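PDB 3EXR: RmpD (Hexulose-6-phosphate synthase) from Streptococcus mutans, which is an enzyme of the HUMPS family, built as a TIM barrel and present as a two-chain assembly. Local coordinates for residues P95-A100 against Q128-A133; G120-D125 against L158-K163; Y140-D145 against E151-K156; G175-D180 against F191-G196. All blocks are in the same frame, centred on the assembly; numbering follows the deposited sequence.

The four contacts follow one another round part of a TIM barrel. Contact 1 joins helices 94-107 and 124-132, and contact 2 runs from the start of the latter helix and the loop before it to helix 155-167. These two touch through W130 CH2 and W122 CB, 4.2 Å apart. Contact 3, nested in the loop closed by contact 2, also uses helix 155-167, and its Y140 packs on K160, with Y140 OH 3.6 Å from K160 CD. Contacts 3 and 4, centres about 12 Å apart, are probably joined by a hydrogen bond from W153 NE1 to G175 O (2.8 Å). Contacts 1 and 4 lie on opposite sides of the chain's centre, their centres about 27 Å apart.

Contact 1: P95-A100 against Q128-A133; sequences PTMKAA and QQWLDA
A Met-aromatic contact between M97 and W130 joins two successive outer helices of the TIM barrel, 94-107 and 124-132. M97 holds CG beside its backbone N (chi1 -67°) and runs extended from there, which carries the thioether straight out to the pyrrole side of the indole. SD comes within 3.5 Å of W130 CD1, and the terminal CE reaches on to W130 NE1 at 3.6 Å. The sulfur lies 4.1 Å from the centroid of the five-membered ring of W130. It is 40° off the ring normal, so it addresses the ring obliquely. The indole thus offers its five-membered half to the methionine, while the benzo half extends beyond it.

Nearer solvent, a second, aliphatic touch joins K98 to A133, just beyond the end of helix 124-132. K98 lays its CG 3.8 Å from A133 CB, and its CE passes the same methyl at 3.9 Å before the chain bends to its ammonium. A133 O accepts a hydrogen bond from R101 NE of helix 94-107, a polar tie beside the apolar one.

On the barrel side, M97 and W130 both rest on V116 of strand 113-117. W130 is further packed against I94 at the start of helix 94-107 and against L118 and F169, while M97 touches I135 in the turn leading to strand 137-141.

Contact 2: G120-D125 against L158-K163; sequences GDWTYD and LNKVKK
Two lysines of helix 155-167, K160 and K163, reach toward two aromatic rings, W122 in the loop before helix 124-132 and Y124 in its first turn. K160 and W122 come from opposite directions. The ammonium hangs over one face of the indole, displaced toward the rim, with NZ 4.4 Å from the centroid of the six-membered ring of W122 and 33° off its normal. This is an off-centre cation-pi contact. W122 has CG between its backbone N and carbonyl carbon (chi1 62°), a crowded position that swings the indole toward the lysine tip.

Y124 crosses both lysines. Its hydroxyl end lies against the aliphatic part of K160, with Y124 OH 3.5 Å from K160 CG. K163 CG packs 3.5 Å from Y124 CE1, and beyond it the chain curls through successive bends until its ammonium stands over the tyrosine face. There K163 NZ is 4.6 Å from the ring centroid of Y124 and only 14° off the normal. The two ammonium groups stand on different sides of the tyrosine plane.

A water completes the link, accepting from K160 NZ at 2.8 Å and donating to W122 O at 2.8 Å. At this surface contact each positive charge therefore faces a pi cloud. Such surroundings are probably favourable for charged ammonium groups, and the lysine methylenes add apolar packing against the tyrosine, beside L164 and M167 of the same helix.

Contact 3: Y140-D145 against E151-K156; sequences YHQSRD and ETWGEK
Q142 swings its CG anti to the backbone N (chi1 -162°) and stays extended beyond it, so that the whole side chain lies along one face of the W153 indole. W153, with CG beside its own backbone N (chi1 -83°), turns that face to meet it. The Q142 amide is stacked on the indole, the two planes being 10° apart. Closer to the backbone, Q142 CG makes a CH-pi contact over the five-membered ring, 3.8 Å from its centroid, and Q142 CB sits 3.6 Å from W153 CZ2.

Q142 NE2 gives E151 O a nearly straight hydrogen bond of 3.2 Å, although it approaches from above that carbonyl's plane. A water accepts from Q142 NE2 at 3.1 Å and also from G154 N, so both amino protons have a partner. These two bonds probably fix which end of the buried amide is nitrogen. A second water lies within hydrogen-bonding distance of Q142 OE1 and E151 O.

At the far end of the indole, Y140 slides past in the opposite direction, its CD2 meeting the ring edge 3.8 Å from W153 CZ3. Y140 OH is hydrogen-bonded to D157 of helix 155-167, and so is S143 OG. The contact thus fastens the end of strand 137-141 to the approach to that helix, while W153 packs on V173 of the neighbouring strand 170-174, meets F185 edge-to-face and hydrogen-bonds G175 O through its NE1.

Contact 4: G175-D180 against F191-G196; sequences GGLSVD and FTFIAG
This partly buried contact of L177 with F193 and I194 fits the loop after strand 170-174 of the TIM barrel against strand 192-195, the eighth and closing strand. The CB of L177 points toward the strand, and CD1 does most of the touching. It arrives at the edge of the F193 ring, in plane with it, 3.9 Å from F193 CD1, while the L177 CD2 branch lies 4.1 Å from the same ring atom. The two side chains cross at about a right angle. L177 CD1 also approaches the backbone, 3.5 Å from I194 O.

Both residues continue into the outer layer. L177 and F193 touch F212 of helix 205-220, and F193 meets F185 edge-to-face. The barrel strands on either side of F193, 170-174 and 7-12, run parallel to its own.

The loop begins with two glycines. At the backbone angles of G175 a CB would jam against the carbonyl O of the residue before, which calls for glycine, and the positive phi of G176 favours it. Where the loop leaves its strand, a water joins it to the closing strand: it accepts from G175 N at 2.8 Å and donates to I194 O at 2.7 Å, an oxygen that T174 OG1 also hydrogen-bonds.

Contact 1: P95-A100 against Q128-A133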
# COMPACT_ATOMS: atom_id res chain seq x y z
N PRO A 95 -10.44 -10.44 -7.59
CA PRO A 95 -11.52 -10.28 -6.59
C PRO A 95 -11.37 -9.04 -5.68
O PRO A 95 -12.35 -8.33 -5.44
CB PRO A 95 -11.48 -11.59 -5.81
CG PRO A 95 -10.90 -12.58 -6.78
CD PRO A 95 -9.86 -11.81 -7.53
N THR A 96 -10.16 -8.77 -5.23
CA THR A 96 -9.91 -7.57 -4.41
C THR A 96 -10.24 -6.28 -5.21
O THR A 96 -10.90 -5.36 -4.71
CB THR A 96 -8.46 -7.55 -3.95
OG1 THR A 96 -8.24 -8.59 -3.00
CG2 THR A 96 -8.11 -6.22 -3.30
N MET A 97 -9.74 -6.21 -6.45
CA MET A 97 -10.02 -5.02 -7.29
C MET A 97 -11.51 -4.86 -7.61
O MET A 97 -12.03 -3.76 -7.55
CB MET A 97 -9.22 -5.05 -8.59
CG MET A 97 -7.71 -4.91 -8.42
SD MET A 97 -6.97 -4.79 -10.03
CE MET A 97 -5.21 -4.60 -9.64
N LYS A 98 -12.19 -5.97 -7.91
CA LYS A 98 -13.64 -5.90 -8.13
C LYS A 98 -14.39 -5.45 -6.88
O LYS A 98 -15.32 -4.65 -6.97
CB LYS A 98 -14.21 -7.25 -8.59
CG LYS A 98 -14.05 -7.55 -10.04
CD LYS A 98 -14.88 -8.81 -10.40
CE LYS A 98 -14.68 -9.23 -11.87
NZ LYS A 98 -14.66 -10.74 -12.08
N ALA A 99 -14.00 -5.97 -5.72
CA ALA A 99 -14.69 -5.59 -4.48
C ALA A 99 -14.52 -4.09 -4.20
O ALA A 99 -15.46 -3.43 -3.76
CB ALA A 99 -14.19 -6.41 -3.29
N ALA A 100 -13.34 -3.57 -4.51
CA ALA A 100 -13.04 -2.16 -4.30
C ALA A 100 -13.86 -1.32 -5.27
O ALA A 100 -14.48 -0.34 -4.87
CB ALA A 100 -11.55 -1.90 -4.50
N GLN A 128 -5.18 -6.85 -19.15
CA GLN A 128 -6.47 -7.17 -19.78
C GLN A 128 -7.46 -7.70 -18.72
O GLN A 128 -8.65 -7.46 -18.80
CB GLN A 128 -6.29 -8.16 -20.95
CG GLN A 128 -7.56 -8.45 -21.73
CD GLN A 128 -8.09 -7.22 -22.46
OE1 GLN A 128 -7.35 -6.58 -23.21
NE2 GLN A 128 -9.34 -6.85 -22.19
N GLN A 129 -6.95 -8.41 -17.72
CA GLN A 129 -7.81 -8.87 -16.63
C GLN A 129 -8.40 -7.68 -15.85
O GLN A 129 -9.57 -7.71 -15.48
CB GLN A 129 -7.05 -9.80 -15.70
CG GLN A 129 -6.65 -11.11 -16.31
CD GLN A 129 -6.05 -11.97 -15.25
OE1 GLN A 129 -6.76 -12.44 -14.35
NE2 GLN A 129 -4.73 -12.12 -15.29
N TRP A 130 -7.62 -6.61 -15.66
CA TRP A 130 -8.15 -5.44 -14.99
C TRP A 130 -9.30 -4.85 -15.81
O TRP A 130 -10.36 -4.57 -15.27
CB TRP A 130 -7.06 -4.36 -14.71
CG TRP A 130 -5.82 -4.89 -14.04
CD1 TRP A 130 -5.75 -5.91 -13.14
CD2 TRP A 130 -4.48 -4.45 -14.25
NE1 TRP A 130 -4.44 -6.13 -12.78
CE2 TRP A 130 -3.64 -5.26 -13.46
CE3 TRP A 130 -3.89 -3.46 -15.06
CZ2 TRP A 130 -2.25 -5.09 -13.42
CZ3 TRP A 130 -2.51 -3.31 -15.04
CH2 TRP A 130 -1.71 -4.12 -14.22
N LEU A 131 -9.09 -4.70 -17.12
CA LEU A 131 -10.13 -4.14 -18.00
C LEU A 131 -11.41 -4.98 -17.93
O LEU A 131 -12.51 -4.45 -17.82
CB LEU A 131 -9.64 -4.09 -19.45
CG LEU A 131 -8.54 -3.06 -19.76
CD1 LEU A 131 -7.94 -3.31 -21.13
CD2 LEU A 131 -8.99 -1.61 -19.67
N ASP A 132 -11.22 -6.30 -17.97
CA ASP A 132 -12.36 -7.24 -17.95
C ASP A 132 -13.13 -7.13 -16.65
O ASP A 132 -14.33 -7.40 -16.63
CB ASP A 132 -11.90 -8.68 -18.14
CG ASP A 132 -11.37 -8.96 -19.53
OD1 ASP A 132 -11.58 -8.14 -20.45
OD2 ASP A 132 -10.71 -10.01 -19.71
N ALA A 133 -12.40 -6.75 -15.59
CA ALA A 133 -12.99 -6.55 -14.25
C ALA A 133 -13.61 -5.16 -14.08
O ALA A 133 -14.08 -4.83 -12.98
CB ALA A 133 -11.94 -6.82 -13.15

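Contact 2: G120-D125 against L158-K163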
# COMPACT_ATOMS: atom_id res chain seq x y z
N GLY A 120 6.72 -2.98 -10.46
CA GLY A 120 7.33 -4.29 -10.67
C GLY A 120 6.96 -4.92 -12.00
O GLY A 120 6.63 -4.19 -12.95
N ASP A 121 6.98 -6.25 -12.05
CA ASP A 121 6.84 -7.01 -13.29
C ASP A 121 5.41 -7.36 -13.70
O ASP A 121 5.05 -8.54 -13.90
CB ASP A 121 7.63 -8.32 -13.16
CG ASP A 121 9.09 -8.10 -12.96
OD1 ASP A 121 9.65 -7.20 -13.64
OD2 ASP A 121 9.72 -8.79 -12.14
N TRP A 122 4.58 -6.35 -13.86
CA TRP A 122 3.22 -6.57 -14.34
C TRP A 122 3.24 -6.86 -15.83
O TRP A 122 4.17 -6.47 -16.53
CB TRP A 122 2.33 -5.35 -14.04
CG TRP A 122 2.80 -4.14 -14.71
CD1 TRP A 122 3.71 -3.26 -14.25
CD2 TRP A 122 2.42 -3.69 -16.03
NE1 TRP A 122 3.91 -2.26 -15.18
CE2 TRP A 122 3.13 -2.51 -16.28
CE3 TRP A 122 1.52 -4.15 -16.99
CZ2 TRP A 122 2.99 -1.79 -17.46
CZ3 TRP A 122 1.40 -3.46 -18.17
CH2 TRP A 122 2.13 -2.28 -18.39
N THR A 123 2.22 -7.57 -16.30
CA THR A 123 2.11 -7.97 -17.70
C THR A 123 0.86 -7.40 -18.39
O THR A 123 -0.10 -6.97 -17.73
CB THR A 123 2.03 -9.52 -17.82
OG1 THR A 123 0.80 -9.97 -17.25
CG2 THR A 123 3.17 -10.21 -17.08
N TYR A 124 0.86 -7.41 -19.72
CA TYR A 124 -0.32 -7.03 -20.48
C TYR A 124 -1.49 -8.04 -20.34
O TYR A 124 -2.66 -7.67 -20.48
CB TYR A 124 0.04 -6.83 -21.95
CG TYR A 124 0.99 -5.66 -22.17
CD1 TYR A 124 0.57 -4.36 -21.93
CD2 TYR A 124 2.30 -5.86 -22.62
CE1 TYR A 124 1.42 -3.27 -22.14
CE2 TYR A 124 3.17 -4.77 -22.84
CZ TYR A 124 2.72 -3.48 -22.58
OH TYR A 124 3.54 -2.38 -22.80
N ASP A 125 -1.18 -9.30 -20.04
CA ASP A 125 -2.23 -10.27 -19.76
C ASP A 125 -2.95 -9.90 -18.46
O ASP A 125 -4.19 -9.94 -18.41
CB ASP A 125 -1.67 -11.70 -19.71
CG ASP A 125 -1.10 -12.13 -21.06
OD1 ASP A 125 -1.72 -11.82 -22.11
OD2 ASP A 125 -0.02 -12.73 -21.14
N LEU A 158 7.66 5.29 -23.08
CA LEU A 158 6.62 5.80 -23.95
C LEU A 158 5.86 4.67 -24.68
O LEU A 158 4.64 4.72 -24.80
CB LEU A 158 7.18 6.85 -24.91
CG LEU A 158 7.68 8.08 -24.15
CD1 LEU A 158 8.44 8.97 -25.10
CD2 LEU A 158 6.57 8.88 -23.48
N ASN A 159 6.57 3.64 -25.12
CA ASN A 159 5.94 2.51 -25.79
C ASN A 159 4.91 1.80 -24.92
O ASN A 159 3.85 1.38 -25.40
CB ASN A 159 6.97 1.48 -26.24
CG ASN A 159 7.74 1.89 -27.48
OD1 ASN A 159 8.82 1.34 -27.75
ND2 ASN A 159 7.21 2.84 -28.22
N LYS A 160 5.24 1.64 -23.65
CA LYS A 160 4.33 0.97 -22.72
C LYS A 160 3.09 1.82 -22.44
O LYS A 160 1.97 1.34 -22.41
CB LYS A 160 5.06 0.56 -21.44
CG LYS A 160 6.25 -0.39 -21.70
CD LYS A 160 6.72 -1.10 -20.45
CE LYS A 160 5.74 -2.17 -20.03
NZ LYS A 160 6.32 -2.98 -18.89
N VAL A 161 3.31 3.12 -22.23
CA VAL A 161 2.19 4.06 -22.12
C VAL A 161 1.30 3.96 -23.34
O VAL A 161 0.08 3.82 -23.21
CB VAL A 161 2.67 5.49 -21.84
CG1 VAL A 161 1.49 6.47 -21.91
CG2 VAL A 161 3.40 5.54 -20.47
N LYS A 162 1.89 4.02 -24.53
CA LYS A 162 1.12 3.94 -25.76
C LYS A 162 0.31 2.65 -25.86
O LYS A 162 -0.85 2.68 -26.26
CB LYS A 162 2.04 4.07 -26.97
CG LYS A 162 2.53 5.47 -27.18
CD LYS A 162 3.77 5.49 -28.04
CE LYS A 162 4.32 6.90 -28.21
NZ LYS A 162 5.47 6.98 -29.21
N LYS A 163 0.92 1.54 -25.47
CA LYS A 163 0.26 0.24 -25.56
C LYS A 163 -0.92 0.13 -24.60
O LYS A 163 -1.96 -0.42 -24.95
CB LYS A 163 1.25 -0.90 -25.34
CG LYS A 163 0.64 -2.32 -25.42
CD LYS A 163 -0.03 -2.61 -26.77
CE LYS A 163 0.28 -4.04 -27.28
NZ LYS A 163 -0.28 -5.14 -26.45
O HOH W 1 4.26 -4.88 -18.81

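Contact 3: Y140-D145 against E151-K156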
# COMPACT_ATOMS: atom_id res chain seq x y z
N TYR A 140 1.22 5.03 -14.58
CA TYR A 140 2.55 4.63 -15.07
C TYR A 140 3.61 5.63 -14.58
O TYR A 140 3.46 6.83 -14.79
CB TYR A 140 2.55 4.54 -16.62
CG TYR A 140 3.77 3.86 -17.17
CD1 TYR A 140 3.73 2.52 -17.55
CD2 TYR A 140 4.99 4.54 -17.27
CE1 TYR A 140 4.87 1.86 -18.00
CE2 TYR A 140 6.14 3.88 -17.72
CZ TYR A 140 6.06 2.54 -18.09
OH TYR A 140 7.17 1.89 -18.56
N HIS A 141 4.67 5.11 -13.95
CA HIS A 141 5.77 5.89 -13.41
C HIS A 141 6.97 5.85 -14.33
O HIS A 141 7.34 4.78 -14.83
CB HIS A 141 6.22 5.30 -12.06
CG HIS A 141 5.21 5.45 -10.97
ND1 HIS A 141 4.05 4.70 -10.90
CD2 HIS A 141 5.19 6.27 -9.91
CE1 HIS A 141 3.36 5.07 -9.84
NE2 HIS A 141 4.03 6.03 -9.22
N GLN A 142 7.61 7.01 -14.53
CA GLN A 142 8.89 6.99 -15.23
C GLN A 142 9.83 5.96 -14.59
O GLN A 142 9.90 5.80 -13.36
CB GLN A 142 9.56 8.36 -15.25
CG GLN A 142 10.62 8.40 -16.35
CD GLN A 142 11.49 9.65 -16.37
OE1 GLN A 142 11.33 10.56 -15.54
NE2 GLN A 142 12.42 9.69 -17.32
N SER A 143 10.56 5.23 -15.43
CA SER A 143 11.57 4.31 -14.93
C SER A 143 12.45 5.05 -13.92
O SER A 143 12.93 6.16 -14.23
CB SER A 143 12.38 3.75 -16.10
OG SER A 143 11.55 2.80 -16.78
N ARG A 144 12.60 4.47 -12.73
CA ARG A 144 13.16 5.19 -11.58
C ARG A 144 14.60 5.60 -11.81
O ARG A 144 15.02 6.67 -11.37
CB ARG A 144 13.03 4.32 -10.32
CG ARG A 144 13.42 4.98 -8.99
CD ARG A 144 12.70 6.28 -8.66
NE ARG A 144 11.22 6.24 -8.68
CZ ARG A 144 10.43 5.86 -7.67
NH1 ARG A 144 10.94 5.42 -6.51
NH2 ARG A 144 9.10 5.92 -7.81
N ASP A 145 15.37 4.74 -12.50
CA ASP A 145 16.76 5.05 -12.84
C ASP A 145 16.86 6.32 -13.66
O ASP A 145 17.70 7.19 -13.39
CB ASP A 145 17.40 3.90 -13.62
CG ASP A 145 17.69 2.69 -12.76
OD1 ASP A 145 17.72 1.57 -13.32
OD2 ASP A 145 17.88 2.81 -11.53
N GLU A 151 16.69 12.20 -16.56
CA GLU A 151 16.60 11.87 -17.97
C GLU A 151 15.24 12.20 -18.54
O GLU A 151 14.26 12.26 -17.82
CB GLU A 151 16.90 10.41 -18.18
CG GLU A 151 18.35 10.09 -18.14
CD GLU A 151 18.66 8.69 -18.59
OE1 GLU A 151 18.03 8.16 -19.53
OE2 GLU A 151 19.58 8.13 -17.99
N THR A 152 15.19 12.41 -19.84
CA THR A 152 13.94 12.44 -20.56
C THR A 152 13.24 11.09 -20.39
O THR A 152 13.86 10.10 -20.06
CB THR A 152 14.16 12.73 -22.06
OG1 THR A 152 12.97 13.25 -22.64
CG2 THR A 152 14.58 11.47 -22.79
N TRP A 153 11.94 11.09 -20.64
CA TRP A 153 11.21 9.84 -20.80
C TRP A 153 11.74 9.06 -21.99
O TRP A 153 11.68 9.52 -23.10
CB TRP A 153 9.72 10.10 -20.98
CG TRP A 153 9.01 10.30 -19.70
CD1 TRP A 153 9.16 11.31 -18.83
CD2 TRP A 153 8.00 9.45 -19.15
NE1 TRP A 153 8.33 11.15 -17.76
CE2 TRP A 153 7.60 10.01 -17.94
CE3 TRP A 153 7.40 8.27 -19.58
CZ2 TRP A 153 6.63 9.43 -17.14
CZ3 TRP A 153 6.45 7.70 -18.79
CH2 TRP A 153 6.07 8.27 -17.59
N GLY A 154 12.22 7.85 -21.74
CA GLY A 154 12.78 7.05 -22.81
C GLY A 154 11.72 6.41 -23.69
O GLY A 154 10.56 6.35 -23.33
N GLU A 155 12.14 5.91 -24.85
CA GLU A 155 11.18 5.33 -25.77
C GLU A 155 10.46 4.11 -25.23
O GLU A 155 9.30 3.90 -25.52
CB GLU A 155 11.81 5.03 -27.13
CG GLU A 155 12.22 6.26 -27.88
CD GLU A 155 11.04 7.15 -28.26
OE1 GLU A 155 10.10 6.67 -28.92
OE2 GLU A 155 11.05 8.31 -27.88
N LYS A 156 11.19 3.30 -24.47
CA LYS A 156 10.60 2.11 -23.86
C LYS A 156 9.43 2.49 -22.95
O LYS A 156 8.37 1.89 -23.04
CB LYS A 156 11.62 1.30 -23.10
O HOH W 2 12.33 7.07 -19.00
O HOH W 3 13.11 12.65 -15.53

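Contact 4: G175-D180 against F191-G196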
# COMPACT_ATOMS: atom_id res chain seq x y z
N GLY A 175 6.31 11.46 -12.73
CA GLY A 175 7.78 11.45 -12.77
C GLY A 175 8.31 12.19 -13.98
O GLY A 175 7.84 11.97 -15.07
N GLY A 176 9.28 13.09 -13.77
CA GLY A 176 9.95 13.73 -14.89
C GLY A 176 9.08 14.74 -15.61
O GLY A 176 9.27 15.00 -16.81
N LEU A 177 8.09 15.29 -14.91
CA LEU A 177 7.15 16.19 -15.55
C LEU A 177 7.43 17.63 -15.17
O LEU A 177 7.53 17.95 -13.99
CB LEU A 177 5.72 15.85 -15.18
CG LEU A 177 5.31 14.40 -15.42
CD1 LEU A 177 3.87 14.28 -15.02
CD2 LEU A 177 5.52 13.99 -16.86
N SER A 178 7.56 18.47 -16.18
CA SER A 178 7.65 19.90 -15.97
C SER A 178 7.06 20.59 -17.18
O SER A 178 6.81 19.96 -18.22
CB SER A 178 9.11 20.33 -15.75
OG SER A 178 9.89 20.16 -16.93
N VAL A 179 6.83 21.88 -17.08
CA VAL A 179 6.21 22.58 -18.19
C VAL A 179 7.04 22.42 -19.48
O VAL A 179 6.50 22.22 -20.56
CB VAL A 179 5.85 24.07 -17.79
CG1 VAL A 179 7.09 24.89 -17.48
CG2 VAL A 179 4.94 24.73 -18.83
N ASP A 180 8.36 22.43 -19.34
CA ASP A 180 9.24 22.23 -20.48
C ASP A 180 9.25 20.80 -21.04
O ASP A 180 9.57 20.60 -22.20
CB ASP A 180 10.67 22.70 -20.14
CG ASP A 180 10.72 24.16 -19.72
OD1 ASP A 180 9.98 24.97 -20.30
OD2 ASP A 180 11.48 24.55 -18.79
N PHE A 191 -4.11 10.72 -20.15
CA PHE A 191 -5.36 11.09 -19.46
C PHE A 191 -5.14 12.14 -18.39
O PHE A 191 -5.89 13.10 -18.29
CB PHE A 191 -6.02 9.83 -18.87
CG PHE A 191 -7.20 10.13 -17.96
CD1 PHE A 191 -8.37 10.69 -18.46
CD2 PHE A 191 -7.14 9.80 -16.61
CE1 PHE A 191 -9.44 10.95 -17.64
CE2 PHE A 191 -8.24 10.05 -15.78
CZ PHE A 191 -9.38 10.63 -16.30
N THR A 192 -4.09 11.94 -17.59
CA THR A 192 -3.72 12.83 -16.50
C THR A 192 -2.22 12.89 -16.33
O THR A 192 -1.55 11.84 -16.40
CB THR A 192 -4.33 12.32 -15.17
OG1 THR A 192 -5.76 12.34 -15.24
CG2 THR A 192 -3.93 13.24 -14.01
N PHE A 193 -1.70 14.10 -16.10
CA PHE A 193 -0.30 14.30 -15.71
C PHE A 193 -0.28 14.56 -14.19
O PHE A 193 -0.95 15.48 -13.71
CB PHE A 193 0.31 15.50 -16.44
CG PHE A 193 0.56 15.23 -17.90
CD1 PHE A 193 1.70 14.53 -18.31
CD2 PHE A 193 -0.36 15.63 -18.86
CE1 PHE A 193 1.91 14.27 -19.68
CE2 PHE A 193 -0.13 15.37 -20.21
CZ PHE A 193 0.99 14.69 -20.61
N ILE A 194 0.47 13.75 -13.43
CA ILE A 194 0.51 13.88 -11.96
C ILE A 194 1.81 14.57 -11.57
O ILE A 194 2.88 13.99 -11.72
CB ILE A 194 0.45 12.51 -11.27
CG1 ILE A 194 -0.78 11.71 -11.69
CG2 ILE A 194 0.50 12.71 -9.75
CD1 ILE A 194 -0.74 10.26 -11.19
N ALA A 195 1.70 15.81 -11.09
CA ALA A 195 2.83 16.57 -10.61
C ALA A 195 2.79 16.55 -9.09
O ALA A 195 1.77 16.18 -8.49
CB ALA A 195 2.78 18.00 -11.13
N GLY A 196 3.89 16.91 -8.47
CA GLY A 196 4.00 16.96 -7.02
C GLY A 196 4.82 18.17 -6.56
O GLY A 196 4.39 19.31 -6.74
O HOH W 4 5.57 13.89 -11.46